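Local coordinates for protein 433aa long hypothetical phosphoribosylglycinamide formyl transferase (PDB 2DWC) that is a predicted ATP-grasp family protein of the PurT type that binds adenosine-5'-diphosphate, at residues E44-R50 with A60-G66; Y51-P55 with F376-E380; V209-A215 with F229-H235; V259-A263 with V278-V282. One frame throughout, in Å; residues are numbered along the deposited sequence.

Contact 1: E44-R50 with A60-G66; sequences EVVAVDR and AHRSYVG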
# COMPACT_ATOMS: atom_id res chain seq x y z
N GLU B 44 9.98 -12.15 1.78
CA GLU B 44 10.23 -12.18 3.22
C GLU B 44 11.05 -10.96 3.62
O GLU B 44 12.02 -10.61 2.96
CB GLU B 44 10.98 -13.48 3.56
CG GLU B 44 11.03 -13.76 5.10
CD GLU B 44 11.27 -15.24 5.42
OE1 GLU B 44 12.03 -15.51 6.38
OE2 GLU B 44 10.69 -16.13 4.75
N VAL B 45 10.69 -10.34 4.74
CA VAL B 45 11.37 -9.11 5.20
C VAL B 45 11.95 -9.23 6.60
O VAL B 45 11.23 -9.61 7.52
CB VAL B 45 10.37 -7.92 5.28
CG1 VAL B 45 11.09 -6.62 5.67
CG2 VAL B 45 9.71 -7.73 3.91
N VAL B 46 13.23 -8.88 6.74
CA VAL B 46 13.84 -8.87 8.06
C VAL B 46 14.27 -7.40 8.21
O VAL B 46 14.93 -6.84 7.34
CB VAL B 46 15.04 -9.78 8.12
CG1 VAL B 46 15.71 -9.66 9.48
CG2 VAL B 46 14.57 -11.19 7.93
N ALA B 47 13.84 -6.79 9.32
CA ALA B 47 14.10 -5.36 9.56
C ALA B 47 15.02 -5.17 10.74
O ALA B 47 14.78 -5.72 11.81
CB ALA B 47 12.73 -4.68 9.85
N VAL B 48 16.03 -4.33 10.56
CA VAL B 48 17.02 -4.06 11.61
C VAL B 48 17.05 -2.58 11.97
O VAL B 48 16.93 -1.71 11.10
CB VAL B 48 18.45 -4.45 11.09
CG1 VAL B 48 19.54 -4.32 12.21
CG2 VAL B 48 18.40 -5.90 10.54
N ASP B 49 17.21 -2.29 13.25
CA ASP B 49 17.40 -0.91 13.66
C ASP B 49 17.94 -0.88 15.09
O ASP B 49 18.17 -1.94 15.68
CB ASP B 49 16.13 -0.06 13.52
CG ASP B 49 16.44 1.40 13.18
OD1 ASP B 49 17.36 2.01 13.81
OD2 ASP B 49 15.73 1.99 12.33
N ARG B 50 18.17 0.31 15.63
CA ARG B 50 18.73 0.43 16.97
C ARG B 50 17.71 0.42 18.08
O ARG B 50 18.09 0.44 19.28
CB ARG B 50 19.60 1.71 17.09
CG ARG B 50 18.79 2.95 16.86
CD ARG B 50 19.69 4.20 16.77
NE ARG B 50 20.53 4.36 17.95
CZ ARG B 50 20.07 4.66 19.17
NH1 ARG B 50 18.76 4.82 19.38
NH2 ARG B 50 20.93 4.84 20.17
N ALA B 60 7.35 -6.08 9.08
CA ALA B 60 8.26 -7.15 8.71
C ALA B 60 7.92 -8.51 9.32
O ALA B 60 7.19 -8.62 10.32
CB ALA B 60 9.68 -6.75 9.12
N HIS B 61 8.44 -9.55 8.71
CA HIS B 61 8.26 -10.89 9.26
C HIS B 61 9.09 -11.07 10.55
O HIS B 61 8.63 -11.72 11.50
CB HIS B 61 8.74 -11.92 8.24
CG HIS B 61 7.87 -12.00 7.03
ND1 HIS B 61 8.15 -11.30 5.88
CD2 HIS B 61 6.70 -12.67 6.80
CE1 HIS B 61 7.20 -11.54 4.98
NE2 HIS B 61 6.31 -12.36 5.52
N ARG B 62 10.30 -10.51 10.60
CA ARG B 62 11.15 -10.68 11.80
C ARG B 62 12.00 -9.43 11.95
O ARG B 62 12.23 -8.71 10.96
CB ARG B 62 12.16 -11.83 11.60
CG ARG B 62 11.83 -13.24 12.01
CD ARG B 62 13.16 -14.11 11.92
NE ARG B 62 13.81 -14.20 10.58
CZ ARG B 62 13.15 -14.55 9.48
NH1 ARG B 62 11.86 -14.84 9.54
NH2 ARG B 62 13.77 -14.62 8.31
N SER B 63 12.56 -9.21 13.14
CA SER B 63 13.41 -8.01 13.31
C SER B 63 14.62 -8.33 14.19
O SER B 63 14.61 -9.34 14.91
CB SER B 63 12.56 -6.88 13.89
OG SER B 63 12.17 -7.20 15.23
N TYR B 64 15.66 -7.50 14.10
CA TYR B 64 16.85 -7.59 14.95
C TYR B 64 17.09 -6.16 15.43
O TYR B 64 16.90 -5.23 14.68
CB TYR B 64 18.09 -8.06 14.19
CG TYR B 64 18.06 -9.50 13.78
CD1 TYR B 64 17.41 -9.91 12.62
CD2 TYR B 64 18.74 -10.48 14.54
CE1 TYR B 64 17.42 -11.26 12.20
CE2 TYR B 64 18.78 -11.81 14.14
CZ TYR B 64 18.12 -12.20 12.97
OH TYR B 64 18.25 -13.50 12.59
N VAL B 65 17.49 -6.01 16.70
CA VAL B 65 17.74 -4.69 17.27
C VAL B 65 19.17 -4.64 17.75
O VAL B 65 19.63 -5.50 18.50
CB VAL B 65 16.78 -4.44 18.50
CG1 VAL B 65 17.10 -3.06 19.17
CG2 VAL B 65 15.32 -4.48 18.07
N GLY B 66 19.90 -3.61 17.33
CA GLY B 66 21.28 -3.51 17.75
C GLY B 66 21.91 -2.26 17.16
O GLY B 66 21.25 -1.52 16.44

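Contact 2: Y51-P55 with F376-E380; sequences YANAP and FGKPE. With SO4 (sulfate ion), chain F.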
# COMPACT_ATOMS: atom_id res chain seq x y z
N TYR B 51 16.42 0.39 17.71
CA TYR B 51 15.38 0.35 18.74
C TYR B 51 14.33 -0.63 18.29
O TYR B 51 14.27 -0.94 17.11
CB TYR B 51 14.78 1.74 18.98
CG TYR B 51 14.02 2.34 17.83
CD1 TYR B 51 12.62 2.35 17.82
CD2 TYR B 51 14.70 2.93 16.75
CE1 TYR B 51 11.90 2.94 16.78
CE2 TYR B 51 13.99 3.53 15.69
CZ TYR B 51 12.59 3.53 15.73
OH TYR B 51 11.90 4.12 14.69
N ALA B 52 13.51 -1.11 19.23
CA ALA B 52 12.51 -2.11 18.87
C ALA B 52 11.20 -1.47 18.39
O ALA B 52 10.93 -0.30 18.68
CB ALA B 52 12.20 -3.05 20.13
N ASN B 53 10.43 -2.28 17.65
CA ASN B 53 9.13 -1.83 17.12
C ASN B 53 9.24 -0.59 16.25
O ASN B 53 8.33 0.23 16.19
CB ASN B 53 8.12 -1.64 18.27
CG ASN B 53 7.71 -2.97 18.90
OD1 ASN B 53 7.60 -3.99 18.19
ND2 ASN B 53 7.46 -2.98 20.21
N ALA B 54 10.36 -0.47 15.55
CA ALA B 54 10.53 0.63 14.59
C ALA B 54 9.46 0.39 13.51
O ALA B 54 8.98 -0.75 13.31
CB ALA B 54 11.96 0.55 13.99
N PRO B 55 9.08 1.43 12.77
CA PRO B 55 8.03 1.30 11.75
C PRO B 55 8.11 0.07 10.85
O PRO B 55 7.13 -0.67 10.72
CB PRO B 55 8.12 2.63 10.99
CG PRO B 55 8.51 3.62 12.09
CD PRO B 55 9.59 2.81 12.87
N PHE B 376 3.34 6.81 11.18
CA PHE B 376 4.40 5.81 11.05
C PHE B 376 4.50 4.76 12.09
O PHE B 376 5.19 3.76 11.85
CB PHE B 376 5.78 6.50 10.89
CG PHE B 376 5.82 7.54 9.76
CD1 PHE B 376 5.09 7.36 8.58
CD2 PHE B 376 6.67 8.66 9.88
CE1 PHE B 376 5.20 8.29 7.52
CE2 PHE B 376 6.78 9.57 8.83
CZ PHE B 376 6.05 9.39 7.67
N GLY B 377 3.84 4.93 13.22
CA GLY B 377 3.96 3.86 14.21
C GLY B 377 5.13 3.99 15.16
O GLY B 377 5.41 3.05 15.91
N LYS B 378 5.83 5.13 15.16
CA LYS B 378 7.01 5.26 16.04
C LYS B 378 6.50 5.26 17.47
O LYS B 378 5.67 6.05 17.83
CB LYS B 378 7.79 6.54 15.72
CG LYS B 378 8.40 6.45 14.33
CD LYS B 378 9.13 7.75 13.94
CE LYS B 378 9.63 7.58 12.49
NZ LYS B 378 10.49 8.75 12.06
N PRO B 379 7.08 4.40 18.32
CA PRO B 379 6.62 4.31 19.71
C PRO B 379 6.95 5.45 20.63
O PRO B 379 6.33 5.57 21.70
CB PRO B 379 7.21 2.97 20.23
CG PRO B 379 8.26 2.59 19.24
CD PRO B 379 8.11 3.42 17.98
N GLU B 380 7.89 6.27 20.23
CA GLU B 380 8.26 7.40 21.08
C GLU B 380 8.52 8.62 20.21
O GLU B 380 9.00 8.51 19.08
CB GLU B 380 9.55 7.04 21.85
CG GLU B 380 10.16 8.27 22.52
CD GLU B 380 11.20 7.95 23.58
OE1 GLU B 380 11.69 8.90 24.23
OE2 GLU B 380 11.54 6.77 23.76
S SO4 F . 14.13 8.74 13.53
O1 SO4 F . 14.72 9.81 14.41
O2 SO4 F . 14.75 8.85 12.17
O3 SO4 F . 14.43 7.40 14.13
O4 SO4 F . 12.65 8.93 13.45

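Contact 3: V209-A215 with F229-H235; sequences VEVTELA and FPKPVGH. With ADP (adenosine-5'-diphosphate), chain H.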
# COMPACT_ATOMS: atom_id res chain seq x y z
N VAL B 209 13.82 26.64 -7.14
CA VAL B 209 13.35 25.48 -6.38
C VAL B 209 14.39 24.38 -6.38
O VAL B 209 15.24 24.32 -7.25
CB VAL B 209 12.05 24.94 -7.01
CG1 VAL B 209 12.34 24.39 -8.41
CG2 VAL B 209 11.40 23.89 -6.10
N GLU B 210 14.31 23.52 -5.37
CA GLU B 210 15.23 22.38 -5.29
C GLU B 210 14.40 21.19 -5.73
O GLU B 210 13.20 21.12 -5.42
CB GLU B 210 15.66 22.12 -3.85
CG GLU B 210 16.12 23.30 -3.07
CD GLU B 210 16.56 22.89 -1.69
OE1 GLU B 210 16.25 23.64 -0.74
OE2 GLU B 210 17.23 21.83 -1.55
N VAL B 211 15.02 20.25 -6.43
CA VAL B 211 14.29 19.08 -6.90
C VAL B 211 15.05 17.79 -6.59
O VAL B 211 16.27 17.78 -6.47
CB VAL B 211 14.05 19.11 -8.42
CG1 VAL B 211 13.17 20.32 -8.81
CG2 VAL B 211 15.38 19.17 -9.12
N THR B 212 14.30 16.71 -6.42
CA THR B 212 14.92 15.41 -6.19
C THR B 212 14.55 14.61 -7.42
O THR B 212 13.35 14.51 -7.74
CB THR B 212 14.27 14.66 -5.00
OG1 THR B 212 14.41 15.42 -3.79
CG2 THR B 212 14.98 13.32 -4.81
N GLU B 213 15.55 14.12 -8.17
CA GLU B 213 15.25 13.27 -9.30
C GLU B 213 15.45 11.82 -8.82
O GLU B 213 16.59 11.42 -8.46
CB GLU B 213 16.17 13.56 -10.50
CG GLU B 213 15.89 12.64 -11.69
CD GLU B 213 14.42 12.64 -12.12
OE1 GLU B 213 13.80 13.72 -12.08
OE2 GLU B 213 13.89 11.57 -12.53
N LEU B 214 14.36 11.04 -8.84
CA LEU B 214 14.40 9.66 -8.34
C LEU B 214 14.78 8.65 -9.39
O LEU B 214 14.02 7.72 -9.69
CB LEU B 214 13.02 9.34 -7.74
CG LEU B 214 12.68 10.22 -6.53
CD1 LEU B 214 11.15 10.11 -6.23
CD2 LEU B 214 13.53 9.79 -5.30
N ALA B 215 15.97 8.83 -9.98
CA ALA B 215 16.45 7.92 -11.03
C ALA B 215 16.59 6.48 -10.49
O ALA B 215 17.10 6.26 -9.39
CB ALA B 215 17.81 8.39 -11.55
N PHE B 229 13.55 7.40 -15.39
CA PHE B 229 13.37 8.66 -14.72
C PHE B 229 11.98 9.14 -14.43
O PHE B 229 11.21 9.48 -15.37
CB PHE B 229 14.05 9.77 -15.55
CG PHE B 229 15.54 9.56 -15.72
CD1 PHE B 229 16.03 8.75 -16.75
CD2 PHE B 229 16.41 10.11 -14.80
CE1 PHE B 229 17.39 8.50 -16.85
CE2 PHE B 229 17.78 9.86 -14.88
CZ PHE B 229 18.27 9.05 -15.91
N PRO B 230 11.61 9.19 -13.13
CA PRO B 230 10.27 9.69 -12.76
C PRO B 230 10.29 11.22 -12.96
O PRO B 230 11.36 11.84 -13.14
CB PRO B 230 10.17 9.40 -11.24
CG PRO B 230 11.08 8.20 -11.05
CD PRO B 230 12.28 8.51 -12.00
N LYS B 231 9.12 11.85 -12.88
CA LYS B 231 9.11 13.30 -12.99
C LYS B 231 9.85 13.89 -11.78
O LYS B 231 9.80 13.34 -10.67
CB LYS B 231 7.66 13.81 -13.01
CG LYS B 231 6.96 13.56 -14.32
CD LYS B 231 7.44 14.66 -15.29
CE LYS B 231 6.70 14.64 -16.59
NZ LYS B 231 7.09 15.87 -17.38
N PRO B 232 10.55 15.02 -11.95
CA PRO B 232 11.27 15.64 -10.83
C PRO B 232 10.30 15.95 -9.65
O PRO B 232 9.13 16.29 -9.86
CB PRO B 232 11.83 16.95 -11.45
CG PRO B 232 12.02 16.59 -12.88
CD PRO B 232 10.79 15.74 -13.21
N VAL B 233 10.81 15.86 -8.43
CA VAL B 233 10.02 16.13 -7.24
C VAL B 233 10.48 17.44 -6.64
O VAL B 233 11.65 17.58 -6.28
CB VAL B 233 10.20 14.97 -6.18
CG1 VAL B 233 9.74 15.40 -4.78
CG2 VAL B 233 9.42 13.75 -6.66
N GLY B 234 9.59 18.43 -6.54
CA GLY B 234 10.02 19.65 -5.90
C GLY B 234 9.91 19.57 -4.37
O GLY B 234 9.12 18.77 -3.85
N HIS B 235 10.69 20.37 -3.64
CA HIS B 235 10.57 20.37 -2.18
C HIS B 235 11.23 21.57 -1.54
O HIS B 235 11.94 22.32 -2.19
CB HIS B 235 11.20 19.10 -1.57
CG HIS B 235 12.66 18.92 -1.89
ND1 HIS B 235 13.66 19.39 -1.07
CD2 HIS B 235 13.28 18.30 -2.93
CE1 HIS B 235 14.84 19.06 -1.58
NE2 HIS B 235 14.64 18.39 -2.70
PB ADP H . 22.13 18.26 3.93
O1B ADP H . 21.88 16.84 3.56
O2B ADP H . 20.95 19.24 4.41
O3B ADP H . 23.59 18.78 4.36
PA ADP H . 22.92 20.31 2.19
O1A ADP H . 23.66 20.81 3.37
O2A ADP H . 23.90 20.09 0.93
O3A ADP H . 22.21 18.89 2.45
O5' ADP H . 21.77 21.33 1.72
C5' ADP H . 20.72 21.71 2.63
C4' ADP H . 20.01 22.94 2.07
O4' ADP H . 20.80 24.13 2.21
C3' ADP H . 19.82 22.78 0.57
O3' ADP H . 18.67 21.96 0.34
C2' ADP H . 19.50 24.23 0.24
O2' ADP H . 18.21 24.57 0.78
C1' ADP H . 20.59 24.94 1.03
N9 ADP H . 21.87 24.96 0.28
C8 ADP H . 22.87 24.10 0.39
N7 ADP H . 23.86 24.46 -0.43
C5 ADP H . 23.48 25.56 -1.06
C6 ADP H . 24.07 26.38 -2.03
N6 ADP H . 25.30 26.13 -2.46
N1 ADP H . 23.38 27.43 -2.48
C2 ADP H . 22.18 27.71 -2.03
N3 ADP H . 21.59 26.96 -1.11
C4 ADP H . 22.21 25.89 -0.61
O HOH W 1 12.76 24.60 -2.89
O HOH W 2 11.91 12.34 -9.15

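Contact 4: V259-A263 with V278-V282; sequences VYRIA and VEMFV. With ADP (adenosine-5'-diphosphate), chain H.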
# COMPACT_ATOMS: atom_id res chain seq x y z
N VAL B 259 17.75 18.06 -15.92
CA VAL B 259 17.69 17.30 -14.64
C VAL B 259 17.94 15.83 -14.96
O VAL B 259 18.76 15.18 -14.31
CB VAL B 259 16.29 17.49 -13.96
CG1 VAL B 259 16.04 16.38 -12.88
CG2 VAL B 259 16.24 18.86 -13.30
N TYR B 260 17.27 15.30 -15.98
CA TYR B 260 17.48 13.90 -16.37
C TYR B 260 18.92 13.68 -16.83
O TYR B 260 19.54 12.69 -16.49
CB TYR B 260 16.55 13.46 -17.51
CG TYR B 260 15.06 13.60 -17.20
CD1 TYR B 260 14.13 13.86 -18.22
CD2 TYR B 260 14.58 13.49 -15.89
CE1 TYR B 260 12.78 14.00 -17.94
CE2 TYR B 260 13.22 13.65 -15.59
CZ TYR B 260 12.33 13.90 -16.60
OH TYR B 260 11.00 14.12 -16.28
N ARG B 261 19.47 14.61 -17.62
CA ARG B 261 20.83 14.43 -18.10
C ARG B 261 21.85 14.37 -16.95
O ARG B 261 22.77 13.52 -16.96
CB ARG B 261 21.18 15.61 -19.06
CG ARG B 261 22.53 15.45 -19.79
CD ARG B 261 22.94 16.75 -20.54
NE ARG B 261 23.39 17.82 -19.64
CZ ARG B 261 24.56 17.83 -19.00
NH1 ARG B 261 25.41 16.82 -19.15
NH2 ARG B 261 24.87 18.86 -18.23
N ILE B 262 21.72 15.29 -16.01
CA ILE B 262 22.65 15.37 -14.86
C ILE B 262 22.48 14.12 -13.99
O ILE B 262 23.48 13.49 -13.57
CB ILE B 262 22.38 16.66 -14.05
CG1 ILE B 262 22.97 17.85 -14.83
CG2 ILE B 262 23.02 16.58 -12.66
CD1 ILE B 262 22.55 19.16 -14.35
N ALA B 263 21.23 13.76 -13.70
CA ALA B 263 21.00 12.55 -12.89
C ALA B 263 21.62 11.33 -13.57
O ALA B 263 22.28 10.50 -12.92
CB ALA B 263 19.42 12.32 -12.68
N VAL B 278 18.64 12.07 -6.45
CA VAL B 278 19.63 13.08 -6.87
C VAL B 278 19.07 14.47 -6.62
O VAL B 278 18.06 14.86 -7.21
CB VAL B 278 19.96 12.89 -8.37
CG1 VAL B 278 21.11 13.84 -8.74
CG2 VAL B 278 20.31 11.41 -8.65
N GLU B 279 19.76 15.25 -5.78
CA GLU B 279 19.32 16.58 -5.39
C GLU B 279 19.91 17.63 -6.31
O GLU B 279 21.11 17.61 -6.53
CB GLU B 279 19.77 16.85 -3.96
CG GLU B 279 19.04 16.00 -2.89
CD GLU B 279 17.54 16.20 -2.95
OE1 GLU B 279 17.09 17.36 -3.11
OE2 GLU B 279 16.81 15.19 -2.85
N MET B 280 19.08 18.53 -6.82
CA MET B 280 19.54 19.58 -7.73
C MET B 280 18.87 20.91 -7.45
O MET B 280 17.78 20.96 -6.87
CB MET B 280 19.22 19.18 -9.16
CG MET B 280 20.00 17.96 -9.62
SD MET B 280 19.57 17.49 -11.28
CE MET B 280 19.63 15.74 -11.27
N PHE B 281 19.53 22.01 -7.83
CA PHE B 281 18.95 23.34 -7.68
C PHE B 281 18.57 23.79 -9.10
O PHE B 281 19.31 23.54 -10.06
CB PHE B 281 19.98 24.35 -7.11
CG PHE B 281 20.57 23.95 -5.78
CD1 PHE B 281 19.78 23.39 -4.78
CD2 PHE B 281 21.92 24.20 -5.50
CE1 PHE B 281 20.29 23.10 -3.52
CE2 PHE B 281 22.46 23.92 -4.24
CZ PHE B 281 21.64 23.36 -3.24
N VAL B 282 17.42 24.45 -9.24
CA VAL B 282 16.98 24.91 -10.56
C VAL B 282 16.66 26.40 -10.54
O VAL B 282 15.97 26.90 -9.64
CB VAL B 282 15.68 24.18 -11.02
CG1 VAL B 282 15.25 24.70 -12.41
CG2 VAL B 282 15.93 22.67 -11.09
PB ADP H . 22.13 18.26 3.93
O1B ADP H . 21.88 16.84 3.56
O2B ADP H . 20.95 19.24 4.41
O3B ADP H . 23.59 18.78 4.36
PA ADP H . 22.92 20.31 2.19
O1A ADP H . 23.66 20.81 3.37
O2A ADP H . 23.90 20.09 0.93
O3A ADP H . 22.21 18.89 2.45
O5' ADP H . 21.77 21.33 1.72
C5' ADP H . 20.72 21.71 2.63
C4' ADP H . 20.01 22.94 2.07
O4' ADP H . 20.80 24.13 2.21
C3' ADP H . 19.82 22.78 0.57
O3' ADP H . 18.67 21.96 0.34
C2' ADP H . 19.50 24.23 0.24
O2' ADP H . 18.21 24.57 0.78
C1' ADP H . 20.59 24.94 1.03
N9 ADP H . 21.87 24.96 0.28
C8 ADP H . 22.87 24.10 0.39
N7 ADP H . 23.86 24.46 -0.43
C5 ADP H . 23.48 25.56 -1.06
C6 ADP H . 24.07 26.38 -2.03
N6 ADP H . 25.30 26.13 -2.46
N1 ADP H . 23.38 27.43 -2.48
C2 ADP H . 22.18 27.71 -2.03
N3 ADP H . 21.59 26.96 -1.11
C4 ADP H . 22.21 25.89 -0.61

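Contact 1: E44-R50 with A60-G66
Glu44 meets Arg62 at the start of a parallel strand pair. Strands 44-49 and 62-65 are joined through helix 55-59 as a beta-alpha-beta crossover in the Rossmann-like preATP-grasp domain. Glu44 OE1 takes Arg62 NH2 at 2.7 Å through its anti lone pair, a nearly straight salt bridge. The bond lies in the guanidinium plane, but the carboxylate is turned 85° to that plane. Glu81 is a second acid partner of Arg62 NH2. Val45 N donates to His61 ND1 at 2.9 Å, so the imidazole takes the place of a backbone acceptor, and NE2 of this ring bonds Gln58 of the second subunit. Val46 splits its branches on one face of the sheet. Val46 CG2 lies 3.5 Å from Arg62 NH2, while Val46 CG1, anti to the backbone N (chi1 176°), meets the edge of the Tyr64 ring at CD1, 3.6 Å away. Ala47 turns to the other face, where its CB packs on Ala60 CB. Its N and O bond Arg62 O and Tyr64 N, in the alternating pattern of parallel strands. Asp49 repeats this with Tyr64 O and Gly66 N. Asp49 OD1 accepts the N of the next residue, Arg50, at 2.6 Å.

Contact 2: Y51-P55 with F376-E380
Lys378 NZ is gripped by several groups at once. Lys378 NZ donates to O4 of a sulfate ion at 2.6 Å, forms a salt bridge with Glu29 and bonds the carbonyl of Arg386. The sulfate probably comes from the crystallisation liquor, and Tyr382 and Arg385 also bind it. The lysine chain is extended beyond CG, with chi2 177°, and this carries the ammonium group past Pro55 to the anion. On the way Lys378 CG lies 3.6 Å from Pro55 CG. The same proline packs against the turn at Phe376. Pro55 CB is 3.3 Å from Phe376 O, and Pro55 CG also touches Phe376 CB. Gly377 follows with a positive phi of 88°, a conformation readily taken by glycine. Pro379 faces the start of the other loop. Pro379 CD sits at the edge of the Tyr51 ring, 4.0 Å from Tyr51 CE1 and near the ring plane. The chi1 of Tyr51 (65°) sets CG between the backbone N and the carbonyl carbon and brings the ring to this place. Pro379 CD also lies 3.7 Å from Asn53 O. Gln58 ties the two loops by polar means, because its NE2 bonds both Asn53 O and Gly377 O. The segments thus join the preATP-grasp domain to the PurT C-terminal region. Between themselves they meet by van der Waals contact of proline rings, the Tyr51 edge, the lysine chain and carbonyl oxygens. Polar ties run through Gln58 and Glu29, and the lysine charge is met by Glu29 and the sulfate.

Contact 3: V209-A215 with F229-H235
The chi1 of His235 (59°) sets CG between its own N and carbonyl carbon and swings the ring against Glu210. Glu210 CB sits over one face of the imidazole, 4.2 Å from the His235 ring centroid, as a CH-pi contact. Both residues belong to the beta hairpin of strands 209-219 and 225-238 in the ATP-grasp domain. The chi1 of Glu210 (-49°) sends its extended chain toward the ribose of adenosine-5'-diphosphate. Glu210 OE1 accepts from O2' of the nucleotide at 2.6 Å. The approach of O3' to OE2 is unusually short, so its detail is doubtful. Thr212 and Val233 form a hydrogen-bonded antiparallel pair, with Thr212 N to Val233 O at 2.8 Å. Beyond this pair the regular strand bonding stops, and a water bridges Thr212 O, Leu214 N and Lys231 O. There Glu213 bends at chi2 (53°) and lays its carboxylate among the prolines. Glu213 OE2 is 2.6 Å from Pro230 O and also meets the edge of the Phe229 ring. Two oxygens this close suggest that the buried acid holds a proton. Glu279 bonds both Thr212 OG1 and His235 NE2, which would restrain the imidazole's rotation. The hairpin thereby presents a carboxylate to the ribose.

Contact 4: V259-A263 with V278-V282
Helix 253-270 of the ATP-grasp domain packs on strand 274-283 of its large mixed sheet, and Met280 fills the interface. At this contact the axes of the two short segments approach to 9.6 Å, with 134° between their directions. Met280 points from the strand toward the helix. Its chain runs straight through chi2 (178°) and bends at chi3 (-144°), which lays the methyl group against one turn of helix. Met280 CE is 3.2 Å from Val259 O and 3.5 Å from Ala263 N. These two backbone atoms are bonded to each other within the helix. The methyl group therefore lies beside a helical hydrogen bond. Around Met280 CE stand Ala263 CB at 3.7 Å and Val259 CG1 somewhat farther off. Ile262 slides past Met280 in the opposite direction, and Ile262 CG2 lies 3.8 Å from both SD and CE of Met280. Beside the methionine, Ala263 CB meets Val278 CG2 at 4.2 Å, and Val259 CG2 meets Val282 CG2 at 4.4 Å. Val287 of the next strand also touches Met280. The residues between these contacts turn to the other face of the sheet. There Phe281 lies by the adenine, with Phe281 CZ 3.6 Å from C5 of adenosine-5'-diphosphate, and stacks with Phe207. Glu279 also turns to that face. The alternation of the strand thus separates two chemistries. One face packs apolar side chains against the helix and its backbone. The other carries the acid of Glu279 and the ring of Phe281, which reaches the nucleotide.

In the fold
From the N terminus, contact 1 closes a short loop through helix 55-59 within the preATP-grasp domain. Segment 51-55 lies inside that loop and pairs with 376-380, so contact 2 crosses contact 1. The two touch where Val65 packs on Tyr51 and Ala52, and both reach the second subunit. Contact 2 closes a very long loop and ties the N-terminal domain to the PurT C-terminal region. Contacts 3 and 4 are nested inside it, in series, on the opposite side of the chain's centre. Contact 3 closes a hairpin, and contact 4 sets a helix on the neighbouring strand. Their centres lie about 7 Å apart, and both touch adenosine-5'-diphosphate.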